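Local coordinates for protein sulfatase (Bacteroides fragilis CAG:558, PDB 6USS) that probably acts as a calcium-dependent arylsulfatase of a gut bacterium, hydrolysing sulfate esters, at residues 38-43 and 254-259; 161-166 and 185-190; 196-201 and 229-234; 219-224 and 236-241. The protein carries 1 engineered substitution. One frame throughout, in Å; residues are numbered along the deposited sequence.

Contact 1: 38-43 and 254-259. With CA (calcium ion), chain C.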
loop_
_atom_site.group_PDB
_atom_site.type_symbol
_atom_site.label_atom_id
_atom_site.label_comp_id
_atom_site.label_asym_id
_atom_site.label_seq_id
_atom_site.Cartn_x
_atom_site.Cartn_y
_atom_site.Cartn_z
ATOM N N LEU A 38 9.807 -15.451 2.226
ATOM C CA LEU A 38 10.912 -15.426 1.270
ATOM C C LEU A 38 12.031 -14.603 1.893
ATOM O O LEU A 38 11.908 -13.378 2.017
ATOM C CB LEU A 38 10.468 -14.818 -0.060
ATOM C CG LEU A 38 11.549 -14.622 -1.117
ATOM C CD1 LEU A 38 12.237 -15.952 -1.405
ATOM C CD2 LEU A 38 10.923 -14.055 -2.392
ATOM N N PHE A 39 13.104 -15.274 2.312
ATOM C CA PHE A 39 14.245 -14.630 2.972
ATOM C C PHE A 39 15.321 -14.511 1.898
ATOM O O PHE A 39 15.885 -15.520 1.451
ATOM C CB PHE A 39 14.679 -15.450 4.188
ATOM C CG PHE A 39 15.764 -14.827 5.046
ATOM C CD1 PHE A 39 17.104 -14.957 4.711
ATOM C CD2 PHE A 39 15.450 -14.183 6.235
ATOM C CE1 PHE A 39 18.107 -14.424 5.532
ATOM C CE2 PHE A 39 16.448 -13.645 7.060
ATOM C CZ PHE A 39 17.771 -13.761 6.706
ATOM N N MET A 40 15.574 -13.277 1.458
ATOM C CA MET A 40 16.454 -12.978 0.330
ATOM C C MET A 40 17.660 -12.198 0.833
ATOM O O MET A 40 17.512 -11.090 1.370
ATOM C CB MET A 40 15.724 -12.175 -0.753
ATOM C CG MET A 40 16.578 -11.848 -1.965
ATOM S SD MET A 40 16.905 -13.244 -3.080
ATOM C CE MET A 40 15.230 -13.688 -3.530
ATOM N N VAL A 41 18.849 -12.763 0.638
ATOM C CA VAL A 41 20.098 -12.093 0.975
ATOM C C VAL A 41 20.661 -11.455 -0.283
ATOM O O VAL A 41 20.479 -11.959 -1.396
ATOM C CB VAL A 41 21.100 -13.080 1.599
ATOM C CG1 VAL A 41 22.294 -12.341 2.133
ATOM C CG2 VAL A 41 20.413 -13.883 2.692
ATOM N N ASP A 42 21.344 -10.330 -0.114
ATOM C CA ASP A 42 21.918 -9.585 -1.229
ATOM C C ASP A 42 23.386 -9.955 -1.450
ATOM O O ASP A 42 24.177 -9.967 -0.503
ATOM C CB ASP A 42 21.804 -8.084 -0.978
ATOM C CG ASP A 42 22.022 -7.290 -2.223
ATOM O OD1 ASP A 42 21.729 -7.845 -3.304
ATOM O OD2 ASP A 42 22.480 -6.127 -2.137
ATOM N N ASP A 43 23.751 -10.233 -2.705
ATOM C CA ASP A 43 25.149 -10.457 -3.087
ATOM C C ASP A 43 25.806 -11.580 -2.285
ATOM O O ASP A 43 27.018 -11.556 -2.055
ATOM C CB ASP A 43 25.989 -9.177 -2.943
ATOM C CG ASP A 43 25.554 -8.068 -3.891
ATOM O OD1 ASP A 43 24.747 -8.370 -4.798
ATOM O OD2 ASP A 43 26.020 -6.908 -3.724
ATOM N N PHE A 254 2.532 -13.076 3.804
ATOM C CA PHE A 254 3.708 -13.285 2.985
ATOM C C PHE A 254 4.685 -12.202 3.406
ATOM O O PHE A 254 4.365 -11.013 3.320
ATOM C CB PHE A 254 3.360 -13.199 1.504
ATOM C CG PHE A 254 4.547 -13.091 0.614
ATOM C CD1 PHE A 254 5.382 -14.175 0.412
ATOM C CD2 PHE A 254 4.836 -11.895 -0.036
ATOM C CE1 PHE A 254 6.489 -14.075 -0.434
ATOM C CE2 PHE A 254 5.949 -11.785 -0.875
ATOM C CZ PHE A 254 6.768 -12.876 -1.076
ATOM N N LEU A 255 5.828 -12.607 3.932
ATOM C CA LEU A 255 6.882 -11.687 4.312
ATOM C C LEU A 255 8.026 -11.829 3.321
ATOM O O LEU A 255 8.618 -12.906 3.208
ATOM C CB LEU A 255 7.357 -11.980 5.730
ATOM C CG LEU A 255 8.667 -11.286 6.116
ATOM C CD1 LEU A 255 8.521 -9.808 5.964
ATOM C CD2 LEU A 255 9.071 -11.635 7.551
ATOM N N TYR A 256 8.331 -10.753 2.598
ATOM C CA TYR A 256 9.520 -10.713 1.742
ATOM C C TYR A 256 10.638 -10.085 2.560
ATOM O O TYR A 256 10.807 -8.865 2.590
ATOM C CB TYR A 256 9.262 -9.927 0.459
ATOM C CG TYR A 256 10.451 -9.820 -0.501
ATOM C CD1 TYR A 256 11.290 -10.907 -0.756
ATOM C CD2 TYR A 256 10.708 -8.629 -1.183
ATOM C CE1 TYR A 256 12.372 -10.803 -1.664
ATOM C CE2 TYR A 256 11.766 -8.518 -2.081
ATOM C CZ TYR A 256 12.597 -9.607 -2.321
ATOM O OH TYR A 256 13.642 -9.460 -3.218
ATOM N N MET A 257 11.411 -10.931 3.240
ATOM C CA MET A 257 12.524 -10.467 4.070
ATOM C C MET A 257 13.754 -10.352 3.183
ATOM O O MET A 257 14.464 -11.328 2.954
ATOM C CB MET A 257 12.756 -11.425 5.231
ATOM C CG MET A 257 13.771 -10.938 6.239
ATOM S SD MET A 257 13.058 -9.639 7.262
ATOM C CE MET A 257 14.509 -9.034 8.139
ATOM N N ALA A 258 14.011 -9.144 2.675
ATOM C CA ALA A 258 15.064 -8.909 1.685
ATOM C C ALA A 258 16.161 -8.049 2.310
ATOM O O ALA A 258 16.077 -6.823 2.297
ATOM C CB ALA A 258 14.489 -8.256 0.428
ATOM N N HIS A 259 17.202 -8.703 2.827
ATOM C CA HIS A 259 18.265 -8.017 3.553
ATOM C C HIS A 259 19.059 -7.079 2.652
ATOM O O HIS A 259 19.208 -7.310 1.445
ATOM C CB HIS A 259 19.222 -9.027 4.193
ATOM C CG HIS A 259 18.767 -9.489 5.529
ATOM N ND1 HIS A 259 18.920 -8.726 6.665
ATOM C CD2 HIS A 259 18.115 -10.611 5.914
ATOM C CE1 HIS A 259 18.391 -9.361 7.695
ATOM N NE2 HIS A 259 17.900 -10.510 7.267
HETATM CA CA CA C . 22.571 -8.097 -5.426
HETATM O O HOH W 1 17.930 -8.924 -0.387
#
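Parallel strands 35-41 and 253-258 of the central sheet run up to the calcium site, and L38, F39 and M40 lie in register there with Y256, M257 and A258. M257 stands at the middle of the backbone ladder: its N donates to L38 O, and its O accepts from M40 N at 2.7 Å in a nearly straight bond (171°). L38 N to L255 O and H259 N to M40 O continue the ladder on either side. One water also donates to M40 O and to H259 O, joining the two segments where the strands end. Side chains divide between two faces. With Y256, L38 lies side by side and points the same way, its CD2 3.6 Å from Y256 CD1, while M40 CB meets Y256 CE1 at 3.7 Å. On the other face F39 has CG anti to the backbone N (chi1 -174°) and lies beside M257, pointing the same way. At the far end of its ring, CZ meets the edge of the H259 imidazole, 3.3 Å from H259 CD2. The two rings are inclined at 59°, neither stacked nor perpendicular. S298 of helix 283-308 holds H259 NE2 by a hydrogen bond, which should fix the rotation of that ring. Just past the strand, D42 OD1 and D43 OD1 each bind calcium at 2.3 Å; D322, N323 and the engineered C88 complete the site, and K165 pairs with D42 OD2. Acidic metal ligands placed directly after a parallel strand are characteristic of the sulfatase and alkaline phosphatase fold.

Contact 2: 161-166 and 185-190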
loop_
_atom_site.group_PDB
_atom_site.type_symbol
_atom_site.label_atom_id
_atom_site.label_comp_id
_atom_site.label_asym_id
_atom_site.label_seq_id
_atom_site.Cartn_x
_atom_site.Cartn_y
_atom_site.Cartn_z
ATOM N N ILE A 161 3.907 -8.294 3.291
ATOM C CA ILE A 161 4.870 -7.473 4.016
ATOM C C ILE A 161 6.180 -7.465 3.244
ATOM O O ILE A 161 6.708 -8.533 2.910
ATOM C CB ILE A 161 5.121 -8.003 5.439
ATOM C CG1 ILE A 161 3.817 -8.160 6.206
ATOM C CG2 ILE A 161 6.105 -7.111 6.175
ATOM C CD1 ILE A 161 3.965 -8.984 7.452
ATOM N N HIS A 162 6.711 -6.265 2.990
ATOM C CA HIS A 162 8.054 -6.078 2.455
ATOM C C HIS A 162 8.980 -5.468 3.505
ATOM O O HIS A 162 8.649 -4.452 4.137
ATOM C CB HIS A 162 8.088 -5.174 1.219
ATOM C CG HIS A 162 9.478 -4.749 0.864
ATOM N ND1 HIS A 162 10.335 -5.545 0.130
ATOM C CD2 HIS A 162 10.204 -3.673 1.247
ATOM C CE1 HIS A 162 11.508 -4.943 0.020
ATOM N NE2 HIS A 162 11.455 -3.805 0.690
ATOM N N CYS A 163 10.170 -6.049 3.637
ATOM C CA CYS A 163 11.131 -5.596 4.631
ATOM C C CYS A 163 12.530 -5.643 4.039
ATOM O O CYS A 163 13.027 -6.728 3.705
ATOM C CB CYS A 163 11.038 -6.468 5.882
ATOM S SG CYS A 163 12.206 -5.966 7.174
ATOM N N GLY A 164 13.158 -4.472 3.914
ATOM C CA GLY A 164 14.513 -4.401 3.388
ATOM C C GLY A 164 14.669 -3.854 1.975
ATOM O O GLY A 164 13.995 -2.893 1.587
ATOM N N LYS A 165 15.580 -4.458 1.211
ATOM C CA LYS A 165 15.920 -3.980 -0.125
ATOM C C LYS A 165 14.816 -4.320 -1.119
ATOM O O LYS A 165 14.508 -5.495 -1.339
ATOM C CB LYS A 165 17.242 -4.592 -0.579
ATOM C CG LYS A 165 17.459 -4.583 -2.075
ATOM C CD LYS A 165 18.944 -4.617 -2.384
ATOM C CE LYS A 165 19.189 -4.920 -3.853
ATOM N NZ LYS A 165 20.628 -5.180 -4.094
ATOM N N ALA A 166 14.219 -3.295 -1.727
ATOM C CA ALA A 166 13.200 -3.512 -2.758
ATOM C C ALA A 166 13.864 -3.458 -4.131
ATOM O O ALA A 166 13.991 -4.482 -4.809
ATOM C CB ALA A 166 12.068 -2.495 -2.615
ATOM N N VAL A 185 2.500 -3.573 3.691
ATOM C CA VAL A 185 3.417 -3.086 4.716
ATOM C C VAL A 185 4.808 -2.952 4.098
ATOM O O VAL A 185 5.297 -3.887 3.451
ATOM C CB VAL A 185 3.456 -4.029 5.939
ATOM C CG1 VAL A 185 4.551 -3.602 6.923
ATOM C CG2 VAL A 185 2.083 -4.086 6.618
ATOM N N ASN A 186 5.443 -1.792 4.300
ATOM C CA ASN A 186 6.782 -1.514 3.776
ATOM C C ASN A 186 7.705 -1.107 4.917
ATOM O O ASN A 186 7.446 -0.107 5.595
ATOM C CB ASN A 186 6.755 -0.409 2.707
ATOM C CG ASN A 186 8.157 -0.036 2.210
ATOM O OD1 ASN A 186 9.122 -0.769 2.438
ATOM N ND2 ASN A 186 8.267 1.094 1.512
ATOM N N ILE A 187 8.785 -1.861 5.110
ATOM C CA ILE A 187 9.870 -1.479 6.005
ATOM C C ILE A 187 11.118 -1.272 5.148
ATOM O O ILE A 187 11.661 -2.235 4.577
ATOM C CB ILE A 187 10.124 -2.527 7.097
ATOM C CG1 ILE A 187 8.892 -2.696 7.997
ATOM C CG2 ILE A 187 11.352 -2.158 7.919
ATOM C CD1 ILE A 187 8.880 -4.033 8.774
ATOM N N ALA A 188 11.562 -0.016 5.048
ATOM C CA ALA A 188 12.864 0.382 4.499
ATOM C C ALA A 188 12.995 0.176 2.988
ATOM O O ALA A 188 14.114 0.260 2.449
ATOM C CB ALA A 188 14.010 -0.347 5.215
ATOM N N GLY A 189 11.900 -0.088 2.281
ATOM C CA GLY A 189 11.975 -0.403 0.866
ATOM C C GLY A 189 11.839 0.843 0.017
ATOM O O GLY A 189 10.874 1.599 0.157
ATOM N N HIS A 190 12.808 1.055 -0.866
ATOM C CA HIS A 190 12.720 2.171 -1.801
ATOM C C HIS A 190 13.437 1.768 -3.085
ATOM O O HIS A 190 13.579 0.577 -3.382
ATOM C CB HIS A 190 13.270 3.454 -1.150
ATOM C CG HIS A 190 14.721 3.382 -0.783
ATOM N ND1 HIS A 190 15.652 4.292 -1.246
ATOM C CD2 HIS A 190 15.402 2.518 0.009
ATOM C CE1 HIS A 190 16.842 3.991 -0.757
ATOM N NE2 HIS A 190 16.718 2.918 0.006
HETATM O O HOH W 2 15.070 -0.677 -1.138
#
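H162 and N186 are paired across two parallel strands and lie side by side on one face of the sheet. Both have CG anti to the backbone N (chi1 167° and 176°), and their imidazole and amide planes are 59° apart. N186 OD1 comes to the edge of the imidazole, 3.3 Å from H162 CD2, but its polar work is done within its own segment, where the amide reaches the backbone of G189. There OD1 accepts from G189 N through an in-plane lone pair, an Asx motif, and ND2 donates to G189 O at 3.0 Å, so two bonds, one to each end of the amide, fix its rotation. H162 NE2 donates to G164 O at 2.8 Å from well above the carbonyl plane, and F183 meets the ring edge-to-face. G189 has no side chain, and its CA can approach to 3.4 Å from H162 NE2. The opposite face is apolar: I161 CG2 touches V185 CG1 at 3.9 Å, and C163 SG meets I187 CG2 at 4.0 Å, beneath helix 231-247. Between these layers, H162 N to V185 O, I187 N to H162 O and G164 N to I187 O make a regular ladder. Past the ladder, a water accepts from both A166 N and H190 N, and A166 CB reaches H190 O at 3.5 Å. K165, pointing away from this pairing, salt-bridges D42 of the calcium site. Short strand 185-187, ended by its Asx motif, thus adds to the parallel part of the central sheet, which is layered between helices as in the α/β sandwich of sulfatases.

Contact 3: 196-201 and 229-234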
loop_
_atom_site.group_PDB
_atom_site.type_symbol
_atom_site.label_atom_id
_atom_site.label_comp_id
_atom_site.label_asym_id
_atom_site.label_seq_id
_atom_site.Cartn_x
_atom_site.Cartn_y
_atom_site.Cartn_z
ATOM N N ALA A 196 23.982 3.172 2.446
ATOM C CA ALA A 196 25.083 4.064 2.781
ATOM C C ALA A 196 25.921 3.518 3.933
ATOM O O ALA A 196 27.152 3.597 3.893
ATOM C CB ALA A 196 24.539 5.454 3.111
ATOM N N SER A 197 25.285 2.953 4.961
ATOM C CA SER A 197 26.002 2.423 6.115
ATOM C C SER A 197 25.133 1.410 6.846
ATOM O O SER A 197 23.920 1.582 6.950
ATOM C CB SER A 197 26.414 3.533 7.085
ATOM O OG SER A 197 26.890 2.962 8.299
ATOM N N TYR A 198 25.773 0.370 7.380
ATOM C CA TYR A 198 25.086 -0.576 8.251
ATOM C C TYR A 198 24.897 -0.044 9.675
ATOM O O TYR A 198 24.152 -0.652 10.460
ATOM C CB TYR A 198 25.868 -1.894 8.328
ATOM C CG TYR A 198 25.826 -2.793 7.116
ATOM C CD1 TYR A 198 26.589 -2.511 5.983
ATOM C CD2 TYR A 198 25.067 -3.968 7.124
ATOM C CE1 TYR A 198 26.568 -3.363 4.865
ATOM C CE2 TYR A 198 25.039 -4.823 6.026
ATOM C CZ TYR A 198 25.790 -4.516 4.891
ATOM O OH TYR A 198 25.767 -5.365 3.790
ATOM N N LEU A 199 25.549 1.063 10.027
ATOM C CA LEU A 199 25.690 1.492 11.415
ATOM C C LEU A 199 24.581 2.465 11.799
ATOM O O LEU A 199 24.422 3.520 11.167
ATOM C CB LEU A 199 27.059 2.140 11.636
ATOM C CG LEU A 199 28.242 1.214 11.344
ATOM C CD1 LEU A 199 29.556 1.930 11.548
ATOM C CD2 LEU A 199 28.173 -0.011 12.239
ATOM N N GLY A 200 23.830 2.112 12.852
ATOM C CA GLY A 200 22.885 3.050 13.432
ATOM C C GLY A 200 23.557 4.305 13.948
ATOM O O GLY A 200 22.953 5.385 13.959
ATOM N N GLU A 201 24.817 4.186 14.369
ATOM C CA GLU A 201 25.583 5.371 14.717
ATOM C C GLU A 201 25.686 6.328 13.536
ATOM O O GLU A 201 25.778 7.543 13.733
ATOM C CB GLU A 201 26.975 4.972 15.213
ATOM C CG GLU A 201 26.960 4.032 16.417
ATOM C CD GLU A 201 27.027 2.547 16.021
ATOM O OE1 GLU A 201 26.567 2.197 14.901
ATOM O OE2 GLU A 201 27.541 1.732 16.834
ATOM N N THR A 229 22.461 -0.236 16.880
ATOM C CA THR A 229 21.720 -1.285 16.183
ATOM C C THR A 229 22.236 -1.394 14.742
ATOM O O THR A 229 22.019 -0.489 13.927
ATOM C CB THR A 229 20.215 -1.009 16.217
ATOM O OG1 THR A 229 19.777 -0.802 17.567
ATOM C CG2 THR A 229 19.440 -2.177 15.621
ATOM N N PHE A 230 22.949 -2.487 14.449
ATOM C CA PHE A 230 23.305 -2.869 13.084
ATOM C C PHE A 230 22.039 -3.046 12.234
ATOM O O PHE A 230 21.011 -3.524 12.723
ATOM C CB PHE A 230 24.115 -4.174 13.118
ATOM C CG PHE A 230 25.163 -4.279 12.039
ATOM C CD1 PHE A 230 26.298 -3.485 12.077
ATOM C CD2 PHE A 230 25.015 -5.173 10.991
ATOM C CE1 PHE A 230 27.268 -3.580 11.090
ATOM C CE2 PHE A 230 25.972 -5.266 10.008
ATOM C CZ PHE A 230 27.107 -4.468 10.060
ATOM N N VAL A 231 22.113 -2.666 10.948
ATOM C CA VAL A 231 20.884 -2.509 10.160
ATOM C C VAL A 231 20.157 -3.843 9.993
ATOM O O VAL A 231 18.918 -3.889 10.007
ATOM C CB VAL A 231 21.166 -1.834 8.800
ATOM C CG1 VAL A 231 21.871 -2.759 7.841
ATOM C CG2 VAL A 231 19.849 -1.366 8.186
ATOM N N SER A 232 20.907 -4.945 9.837
ATOM C CA SER A 232 20.294 -6.271 9.773
ATOM C C SER A 232 19.526 -6.599 11.039
ATOM O O SER A 232 18.542 -7.346 10.986
ATOM C CB SER A 232 21.367 -7.344 9.532
ATOM O OG SER A 232 22.305 -6.911 8.563
ATOM N N GLU A 233 19.987 -6.084 12.185
ATOM C CA GLU A 233 19.250 -6.251 13.434
ATOM C C GLU A 233 17.987 -5.399 13.427
ATOM O O GLU A 233 16.893 -5.884 13.760
ATOM C CB GLU A 233 20.144 -5.890 14.628
ATOM C CG GLU A 233 19.538 -6.129 16.023
ATOM C CD GLU A 233 19.088 -7.577 16.256
ATOM O OE1 GLU A 233 19.715 -8.518 15.714
ATOM O OE2 GLU A 233 18.092 -7.784 16.986
ATOM N N ALA A 234 18.117 -4.129 13.021
ATOM C CA ALA A 234 16.957 -3.252 12.921
ATOM C C ALA A 234 15.893 -3.850 12.012
ATOM O O ALA A 234 14.697 -3.823 12.333
ATOM C CB ALA A 234 17.373 -1.875 12.404
#
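Y198 presents its CB, rather than its ring, to the face of F230: that carbon is 3.7 Å from the ring centroid and 26° off the normal, a CH-pi contact. The two aromatic planes are nearly parallel, 22° apart, yet so far slid that the rings barely overlap; Y198 CD2 instead approaches the rim atom F230 CE2 at 3.3 Å. V231 adds a branch from another direction. Its CG1, between the backbone N and the carbonyl carbon in the crowded position (chi1 73°), touches Y198 CD2 at 3.5 Å. L199 points its CB away, but its end returns, and CD2 lies 3.9 Å from F230 CE1. Backbone ties are modest: V231 N donates to Y198 O at 2.9 Å and G200 N to T229 O at 3.3 Å, both bent and weak. The first, though weak, falls at the start of helix 231-247. V231 opens that helix, F230 is at the N-cap position, and the loop carbonyl of Y198 receives the amide hydrogen of the first helical residue, while F230 O accepts from A234 N. On the loop side, S197 OG accepts from L199 N at 2.9 Å, an ST turn that helps shape the backbone carrying Y198. The phenol end is held elsewhere, its OH bonded to the carbonyl of H263, a loop residue that the side chains of D42 and D43 touch; the Y198 side chain is about 10 Å from calcium. An aromatic loop residue thus packs against the N-cap residue of helix 231-247, near the calcium site of the sulfatase fold.

Contact 4: 219-224 and 236-241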
loop_
_atom_site.group_PDB
_atom_site.type_symbol
_atom_site.label_atom_id
_atom_site.label_comp_id
_atom_site.label_asym_id
_atom_site.label_seq_id
_atom_site.Cartn_x
_atom_site.Cartn_y
_atom_site.Cartn_z
ATOM N N PRO A 219 15.688 4.270 4.588
ATOM C CA PRO A 219 14.540 4.931 5.210
ATOM C C PRO A 219 13.808 3.969 6.142
ATOM O O PRO A 219 14.051 2.759 6.153
ATOM C CB PRO A 219 13.674 5.318 4.002
ATOM C CG PRO A 219 13.979 4.256 2.975
ATOM C CD PRO A 219 15.369 3.733 3.247
ATOM N N GLY A 220 12.917 4.534 6.953
ATOM C CA GLY A 220 12.040 3.707 7.753
ATOM C C GLY A 220 12.615 3.163 9.043
ATOM O O GLY A 220 11.982 2.302 9.661
ATOM N N LEU A 221 13.788 3.632 9.484
ATOM C CA LEU A 221 14.413 3.118 10.702
ATOM C C LEU A 221 14.868 4.264 11.600
ATOM O O LEU A 221 15.908 4.172 12.273
ATOM C CB LEU A 221 15.583 2.199 10.362
ATOM C CG LEU A 221 15.221 1.007 9.473
ATOM C CD1 LEU A 221 16.479 0.302 9.002
ATOM C CD2 LEU A 221 14.272 0.036 10.205
ATOM N N ASP A 222 14.088 5.349 11.612
ATOM C CA ASP A 222 14.517 6.575 12.272
ATOM C C ASP A 222 14.732 6.358 13.770
ATOM O O ASP A 222 15.663 6.926 14.354
ATOM C CB ASP A 222 13.499 7.692 12.011
ATOM C CG ASP A 222 13.436 8.138 10.517
ATOM O OD1 ASP A 222 13.764 7.354 9.590
ATOM O OD2 ASP A 222 13.034 9.297 10.274
ATOM N N LYS A 223 13.916 5.511 14.408
ATOM C CA LYS A 223 14.068 5.320 15.849
ATOM C C LYS A 223 15.341 4.562 16.226
ATOM O O LYS A 223 15.663 4.493 17.418
ATOM C CB LYS A 223 12.845 4.600 16.436
ATOM C CG LYS A 223 12.690 3.128 16.008
ATOM C CD LYS A 223 11.632 2.397 16.864
ATOM C CE LYS A 223 10.769 1.417 16.039
ATOM N NZ LYS A 223 9.597 2.002 15.267
ATOM N N TYR A 224 16.069 3.985 15.271
ATOM C CA TYR A 224 17.330 3.324 15.585
ATOM C C TYR A 224 18.528 4.239 15.382
ATOM O O TYR A 224 19.659 3.819 15.654
ATOM C CB TYR A 224 17.502 2.053 14.740
ATOM C CG TYR A 224 16.400 1.042 14.948
ATOM C CD1 TYR A 224 16.461 0.128 15.988
ATOM C CD2 TYR A 224 15.290 1.005 14.105
ATOM C CE1 TYR A 224 15.448 -0.797 16.192
ATOM C CE2 TYR A 224 14.276 0.081 14.300
ATOM C CZ TYR A 224 14.359 -0.818 15.352
ATOM O OH TYR A 224 13.357 -1.740 15.580
ATOM N N THR A 236 15.357 -6.990 11.318
ATOM C CA THR A 236 14.734 -8.136 11.973
ATOM C C THR A 236 13.725 -7.702 13.036
ATOM O O THR A 236 12.636 -8.276 13.130
ATOM C CB THR A 236 15.809 -9.038 12.581
ATOM O OG1 THR A 236 16.824 -9.286 11.599
ATOM C CG2 THR A 236 15.201 -10.349 13.018
ATOM N N LEU A 237 14.055 -6.688 13.840
ATOM C CA LEU A 237 13.128 -6.277 14.888
ATOM C C LEU A 237 11.857 -5.665 14.306
ATOM O O LEU A 237 10.763 -5.890 14.840
ATOM C CB LEU A 237 13.799 -5.303 15.851
ATOM C CG LEU A 237 14.959 -5.932 16.614
ATOM C CD1 LEU A 237 15.898 -4.824 17.106
ATOM C CD2 LEU A 237 14.457 -6.807 17.768
ATOM N N GLU A 238 11.970 -4.898 13.211
ATOM C CA GLU A 238 10.757 -4.364 12.592
ATOM C C GLU A 238 9.975 -5.449 11.868
ATOM O O GLU A 238 8.741 -5.408 11.836
ATOM C CB GLU A 238 11.095 -3.221 11.641
ATOM C CG GLU A 238 11.737 -2.043 12.347
ATOM C CD GLU A 238 10.784 -1.323 13.317
ATOM O OE1 GLU A 238 9.715 -0.832 12.873
ATOM O OE2 GLU A 238 11.111 -1.256 14.525
ATOM N N ALA A 239 10.664 -6.427 11.287
ATOM C CA ALA A 239 9.954 -7.571 10.727
ATOM C C ALA A 239 9.200 -8.325 11.816
ATOM O O ALA A 239 8.065 -8.778 11.605
ATOM C CB ALA A 239 10.925 -8.504 10.005
ATOM N N ILE A 240 9.805 -8.467 12.997
ATOM C CA ILE A 240 9.117 -9.191 14.051
ATOM C C ILE A 240 7.842 -8.452 14.457
ATOM O O ILE A 240 6.785 -9.075 14.629
ATOM C CB ILE A 240 10.069 -9.453 15.232
ATOM C CG1 ILE A 240 11.104 -10.513 14.808
ATOM C CG2 ILE A 240 9.289 -9.905 16.458
ATOM C CD1 ILE A 240 11.909 -11.118 15.945
ATOM N N LYS A 241 7.889 -7.112 14.556
ATOM C CA LYS A 241 6.650 -6.411 14.886
ATOM C C LYS A 241 5.641 -6.462 13.757
ATOM O O LYS A 241 4.438 -6.455 14.026
ATOM C CB LYS A 241 6.891 -4.945 15.281
ATOM C CG LYS A 241 8.054 -4.693 16.208
ATOM C CD LYS A 241 8.491 -3.228 16.109
ATOM C CE LYS A 241 9.378 -2.802 17.285
ATOM N NZ LYS A 241 9.908 -1.417 17.038
#
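E238 OE2 is gripped from two directions, by the phenol of Y224 and the ammonium of K241, within a salt-bridge network on the surface of helix 231-247. The tyrosine donates its OH at 2.5 Å to the anti lone pair of that oxygen, away from OE1. K241 NZ, three residues along the same helix, comes to the syn side at 2.8 Å, 24° out of the carboxylate plane. With K223, which arrives tip to tip, the bridge is long: its NZ is 3.7 Å from E238 OE2. Two lysines near one carboxylate would be expected to favour its charged form, although their own nitrogens, K223 NZ and K241 NZ, stand only 3.9 Å apart. E238 is bent at chi2 (-67°). The ring and carboxylate planes stand 77° apart, with the acid at the ring edge. K223 also helps to frame its neighbour, its CG lying above one face of the Y224 ring toward the rim. The 3-10 segment 222-224 supplies K223 and Y224, and a bond from Y224 N to L221 O helps hold its turn. Carbon atoms pack around the same approach. L237 CB rests on the tyrosine hydroxyl, 3.6 Å from Y224 OH, and L221, which also touches V231 and A234 of the helix, slides past E238 in the opposite direction to set its CD2 3.9 Å from E238 CG.

In the fold
All four contacts belong to one sulfatase family region. Contacts 1 and 2, with centres 10 Å apart, share the central sheet, where strands 253-258 and 159-164 are neighbours: A258 O lies 2.6 Å from K165 N. Contacts 3 and 4, also 10 Å apart, both use helix 231-247, and their segments alternate along the chain. That helix leads into strand 253-258. The chain from 38-43 to 254-259 encloses contacts 2, 3 and 4. Contact 4 lies over contact 2, where I187 CD1 is 3.4 Å from E238 O, and M257 of contact 1 packs on A239. Helix 231-247 thus packs on one face of the central sheet, and the calcium ligands D42 and D43 follow strand 35-41 of that sheet.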